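PDB 3UBG: neural-cadherin from Drosophila melanogaster, which mediates calcium-dependent, homophilic cell adhesion as a transmembrane cadherin, represented here by three successive cadherin domains of a much longer protein. Local coordinates for residues A[103-108]-A[131-136]; A[244-249]-A[292-297]. All blocks are in the same frame, centred on the assembly; numbering follows the deposited sequence.

Overall arrangement
The chain runs through three cadherin domains in succession, each a beta sandwich. Interaction 1 comes first: after the first domain ends, residues 103-108 enter the second domain and pair with residues 131-136, closing a loop of 22 residues that includes strand 113-117. It ties the start of that domain to the calcium ions at its junction with the first. Interaction 2 lies in the third domain, where 244-249 pairs with 292-297 across an intervening 42 residues that contain strands 260-262 and 268-271. The two loops follow in series, neither nested nor crossed. Their centres lie about 32 Å apart and their nearest atoms about 16 Å, with no contact.

Interaction 1 of 2, residues A[103-108]-A[131-136]; sequences PPYFIN and QARDPD. With CA (calcium ion), chain D; CA (calcium ion), chain E.
Tyr-105 and Arg-133 form an antiparallel hydrogen-bonded pair, Tyr-105 N giving to Arg-133 O at 2.9 Å and Arg-133 N returning to Tyr-105 O at 2.8 Å, while Ile-107 N to Gln-131 O extends the pairing almost straight (177°). With CG set between the backbone N and carbonyl carbon (chi1 57°), the Tyr-105 ring folds back across the neighbouring strand, one face over Arg-133 O and its edge toward Pro-135 CG. On the same side Arg-133 stretches from CG to NE, and Ile-107 CD1 sits 3.9 Å above the centre of its guanidinium; an apolar group can lie on the flat cation because its N-H groups point outward in its plane. Phe-106 and Ala-132 take the other, inner side, where the Ala-132 methyl meets Phe-106 CD2, and the Phe-106 ring also touches Val-181 and Met-113. Asn-108 OD1 receives Gln-131 N at 2.8 Å, continuing the backbone pairing with a side-chain amide. A leucine here would probably leave the Gln-131 N-H without this acceptor and let the end of the pairing fray. Pro-104, which has no N-H to offer Asp-134 OD2, packs its CD 3.4 Å from that oxygen, which binds calcium. Both Asp-134 oxygens grip one calcium ion, and OD1 also closes an Asx turn by accepting Asp-136 N. Asp-136 bridges two ions, OD2 at 2.4 Å from the first and OD1 at 2.5 Å from the second. With Asn-100, Glu-102 O, Asp-185 and Gln-196 completing the first shell, this is the calcium-binding junction characteristic of successive cadherin domains, Asp-134 and Asp-136 forming its DXD motif.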
# COMPACT_ATOMS: atom_id res chain seq x y z
N PRO A 103 -10.45 5.37 -2.93
CA PRO A 103 -10.88 4.00 -3.28
C PRO A 103 -10.41 2.97 -2.26
O PRO A 103 -9.40 3.19 -1.59
CB PRO A 103 -10.22 3.78 -4.64
CG PRO A 103 -8.99 4.66 -4.62
CD PRO A 103 -9.41 5.89 -3.84
N PRO A 104 -11.13 1.84 -2.13
CA PRO A 104 -10.67 0.71 -1.31
C PRO A 104 -9.52 -0.07 -1.95
O PRO A 104 -9.29 0.02 -3.15
CB PRO A 104 -11.90 -0.18 -1.23
CG PRO A 104 -12.63 0.10 -2.50
CD PRO A 104 -12.47 1.58 -2.70
N TYR A 105 -8.82 -0.85 -1.14
CA TYR A 105 -7.69 -1.61 -1.59
C TYR A 105 -7.64 -2.94 -0.84
O TYR A 105 -8.12 -3.04 0.29
CB TYR A 105 -6.39 -0.81 -1.38
CG TYR A 105 -6.17 -0.42 0.05
CD1 TYR A 105 -5.39 -1.19 0.89
CD2 TYR A 105 -6.77 0.72 0.57
CE1 TYR A 105 -5.19 -0.84 2.20
CE2 TYR A 105 -6.58 1.09 1.88
CZ TYR A 105 -5.78 0.31 2.70
OH TYR A 105 -5.59 0.66 4.03
N PHE A 106 -7.07 -3.97 -1.48
CA PHE A 106 -6.99 -5.29 -0.86
C PHE A 106 -5.81 -5.35 0.09
O PHE A 106 -4.74 -4.82 -0.19
CB PHE A 106 -6.89 -6.39 -1.91
CG PHE A 106 -8.19 -6.67 -2.64
CD1 PHE A 106 -8.33 -6.36 -3.97
CD2 PHE A 106 -9.25 -7.28 -1.98
CE1 PHE A 106 -9.51 -6.64 -4.66
CE2 PHE A 106 -10.43 -7.56 -2.65
CZ PHE A 106 -10.57 -7.23 -3.99
N ILE A 107 -6.02 -5.99 1.24
CA ILE A 107 -4.97 -6.13 2.23
C ILE A 107 -4.47 -7.58 2.30
O ILE A 107 -3.52 -7.89 3.03
CB ILE A 107 -5.44 -5.66 3.62
CG1 ILE A 107 -6.57 -6.54 4.17
CG2 ILE A 107 -5.88 -4.20 3.56
CD1 ILE A 107 -6.97 -6.21 5.59
N ASN A 108 -5.10 -8.46 1.52
CA ASN A 108 -4.64 -9.85 1.36
C ASN A 108 -3.15 -9.99 1.06
O ASN A 108 -2.62 -9.34 0.17
CB ASN A 108 -5.42 -10.54 0.24
CG ASN A 108 -6.87 -10.78 0.58
OD1 ASN A 108 -7.74 -9.96 0.26
ND2 ASN A 108 -7.14 -11.92 1.23
N GLN A 131 -10.08 -9.62 1.71
CA GLN A 131 -10.00 -8.65 2.78
C GLN A 131 -9.61 -7.31 2.22
O GLN A 131 -8.50 -7.14 1.71
CB GLN A 131 -8.99 -9.10 3.83
CG GLN A 131 -9.39 -10.35 4.61
CD GLN A 131 -8.27 -10.87 5.51
OE1 GLN A 131 -8.43 -10.96 6.72
NE2 GLN A 131 -7.13 -11.22 4.92
N ALA A 132 -10.50 -6.34 2.28
CA ALA A 132 -10.16 -5.03 1.75
C ALA A 132 -10.30 -3.98 2.82
O ALA A 132 -11.09 -4.12 3.71
CB ALA A 132 -11.03 -4.70 0.54
N ARG A 133 -9.51 -2.92 2.73
CA ARG A 133 -9.76 -1.74 3.55
C ARG A 133 -10.07 -0.54 2.69
O ARG A 133 -9.97 -0.59 1.47
CB ARG A 133 -8.58 -1.43 4.47
CG ARG A 133 -8.47 -2.37 5.64
CD ARG A 133 -7.50 -1.81 6.67
NE ARG A 133 -7.22 -2.75 7.74
CZ ARG A 133 -6.02 -3.28 7.96
NH1 ARG A 133 -4.99 -2.94 7.18
NH2 ARG A 133 -5.84 -4.13 8.96
N ASP A 134 -10.45 0.54 3.34
CA ASP A 134 -10.75 1.78 2.67
C ASP A 134 -10.37 2.94 3.61
O ASP A 134 -10.67 2.89 4.79
CB ASP A 134 -12.23 1.83 2.33
CG ASP A 134 -12.61 3.09 1.59
OD1 ASP A 134 -12.58 4.20 2.20
OD2 ASP A 134 -12.93 2.95 0.39
N PRO A 135 -9.73 3.98 3.06
CA PRO A 135 -9.12 5.05 3.85
C PRO A 135 -10.11 6.00 4.50
O PRO A 135 -9.77 6.62 5.48
CB PRO A 135 -8.27 5.81 2.81
CG PRO A 135 -8.16 4.90 1.64
CD PRO A 135 -9.42 4.10 1.63
N ASP A 136 -11.33 6.09 4.00
CA ASP A 136 -12.27 7.06 4.57
C ASP A 136 -12.81 6.61 5.93
O ASP A 136 -12.75 5.44 6.27
CB ASP A 136 -13.38 7.36 3.57
CG ASP A 136 -12.82 7.80 2.22
OD1 ASP A 136 -11.86 8.57 2.20
OD2 ASP A 136 -13.29 7.37 1.17
CA CA D . -13.78 5.25 0.18
CA CA E . -11.59 11.04 2.57

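Interaction 2 of 2, residues A[244-249]-A[292-297]; sequences REIRYT and ATEDSG
Thr-293 O is held by two groups of the opposing strand: Arg-247 N, at 2.8 Å and nearly straight (170°), and the weaker CA-H of Ile-246. Arg-247 O takes Thr-293 N in return, completing an antiparallel hydrogen-bonded pair, and Asp-295 N reaches Glu-245 O at 3.1 Å beyond the strand end. The side bearing Ile-246, Tyr-248, Ala-292 and Glu-294 turns inward. There the small Ala-292 methyl meets both Ile-246 CG2 (3.7 Å) and Tyr-248 CE2, while CG2 itself lies over one face of the tyrosine ring, toward its rim. CG1 of Ile-246 lies beside the backbone N (chi1 -67°), and with the second torsion also turned (chi2 -66°) CD1 comes 3.6 Å from Glu-294 CG. Glu-294 is thus apolar along its stem and polar at its end, where OE2 is hydrogen-bonded to Ser-240 OG; likewise Tyr-248 OH is hydrogen-bonded to Ala-238 N. On the outer side Arg-247 runs its extended stem past Asp-295, CD 3.1 Å from OD1, whereas NE stays 4.4 Å off, beyond a salt bridge; attraction is probably loose. Arg-244 CD rests on Ser-296 CB. In this cadherin sandwich, strand 246-252 borders the sheet, 285-294 passes the pairing on to 300-309, and strand 232-239 of the facing sheet packs against Tyr-248 and Ala-292.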
# COMPACT_ATOMS: atom_id res chain seq x y z
N ARG A 244 3.30 -27.05 5.40
CA ARG A 244 4.48 -27.89 5.49
C ARG A 244 5.64 -27.02 5.91
O ARG A 244 5.56 -25.80 5.83
CB ARG A 244 4.80 -28.58 4.15
CG ARG A 244 3.74 -29.55 3.63
CD ARG A 244 3.60 -30.79 4.51
NE ARG A 244 2.71 -31.79 3.91
CZ ARG A 244 1.40 -31.89 4.15
NH1 ARG A 244 0.80 -31.05 5.00
NH2 ARG A 244 0.68 -32.83 3.54
N GLU A 245 6.72 -27.64 6.35
CA GLU A 245 7.89 -26.91 6.80
C GLU A 245 8.63 -26.38 5.57
O GLU A 245 8.81 -27.10 4.60
CB GLU A 245 8.79 -27.83 7.64
CG GLU A 245 10.23 -27.36 7.81
CD GLU A 245 10.48 -26.68 9.15
OE1 GLU A 245 9.50 -26.47 9.90
OE2 GLU A 245 11.65 -26.35 9.44
N ILE A 246 9.04 -25.12 5.63
CA ILE A 246 9.74 -24.49 4.51
C ILE A 246 11.22 -24.35 4.83
O ILE A 246 11.59 -23.89 5.91
CB ILE A 246 9.16 -23.08 4.22
CG1 ILE A 246 7.73 -23.17 3.70
CG2 ILE A 246 10.06 -22.32 3.25
CD1 ILE A 246 7.61 -23.83 2.34
N ARG A 247 12.07 -24.74 3.89
CA ARG A 247 13.50 -24.54 4.03
C ARG A 247 14.00 -23.53 2.99
O ARG A 247 13.77 -23.70 1.79
CB ARG A 247 14.25 -25.87 3.90
CG ARG A 247 15.67 -25.82 4.43
CD ARG A 247 16.23 -27.21 4.75
NE ARG A 247 17.50 -27.11 5.46
CZ ARG A 247 18.66 -26.79 4.89
NH1 ARG A 247 18.71 -26.54 3.58
NH2 ARG A 247 19.77 -26.72 5.62
N TYR A 248 14.69 -22.49 3.45
CA TYR A 248 15.14 -21.42 2.55
C TYR A 248 16.53 -21.65 2.00
O TYR A 248 17.41 -22.17 2.70
CB TYR A 248 15.06 -20.07 3.26
CG TYR A 248 13.65 -19.68 3.58
CD1 TYR A 248 13.15 -19.78 4.87
CD2 TYR A 248 12.79 -19.25 2.57
CE1 TYR A 248 11.84 -19.44 5.16
CE2 TYR A 248 11.48 -18.91 2.84
CZ TYR A 248 11.01 -19.01 4.14
OH TYR A 248 9.71 -18.66 4.39
N THR A 249 16.74 -21.26 0.75
CA THR A 249 18.01 -21.51 0.08
C THR A 249 18.34 -20.40 -0.92
O THR A 249 17.45 -19.81 -1.53
CB THR A 249 18.00 -22.91 -0.56
OG1 THR A 249 19.15 -23.64 -0.13
CG2 THR A 249 17.97 -22.83 -2.08
N ALA A 292 12.37 -21.51 -1.79
CA ALA A 292 11.64 -22.07 -0.66
C ALA A 292 11.21 -23.50 -0.98
O ALA A 292 10.35 -23.72 -1.82
CB ALA A 292 10.43 -21.22 -0.31
N THR A 293 11.81 -24.46 -0.29
CA THR A 293 11.49 -25.86 -0.54
C THR A 293 10.66 -26.42 0.59
O THR A 293 11.01 -26.26 1.76
CB THR A 293 12.76 -26.71 -0.71
OG1 THR A 293 13.59 -26.13 -1.73
CG2 THR A 293 12.40 -28.12 -1.11
N GLU A 294 9.54 -27.05 0.24
CA GLU A 294 8.76 -27.77 1.23
C GLU A 294 9.50 -29.06 1.55
O GLU A 294 9.42 -30.04 0.81
CB GLU A 294 7.33 -28.04 0.75
CG GLU A 294 6.42 -26.84 0.87
CD GLU A 294 5.03 -27.09 0.30
OE1 GLU A 294 4.83 -28.11 -0.38
OE2 GLU A 294 4.14 -26.25 0.54
N ASP A 295 10.24 -29.04 2.65
CA ASP A 295 11.04 -30.19 3.02
C ASP A 295 10.24 -31.18 3.85
O ASP A 295 10.77 -31.87 4.72
CB ASP A 295 12.36 -29.79 3.69
CG ASP A 295 13.51 -29.73 2.70
OD1 ASP A 295 14.40 -28.87 2.85
OD2 ASP A 295 13.51 -30.55 1.74
N SER A 296 8.95 -31.22 3.55
CA SER A 296 8.12 -32.37 3.88
C SER A 296 7.76 -33.00 2.53
O SER A 296 6.60 -33.30 2.26
CB SER A 296 6.88 -31.96 4.67
OG SER A 296 7.22 -31.53 5.99
N GLY A 297 8.79 -33.14 1.69
CA GLY A 297 8.71 -33.88 0.44
C GLY A 297 8.21 -33.17 -0.82
O GLY A 297 7.01 -33.15 -1.08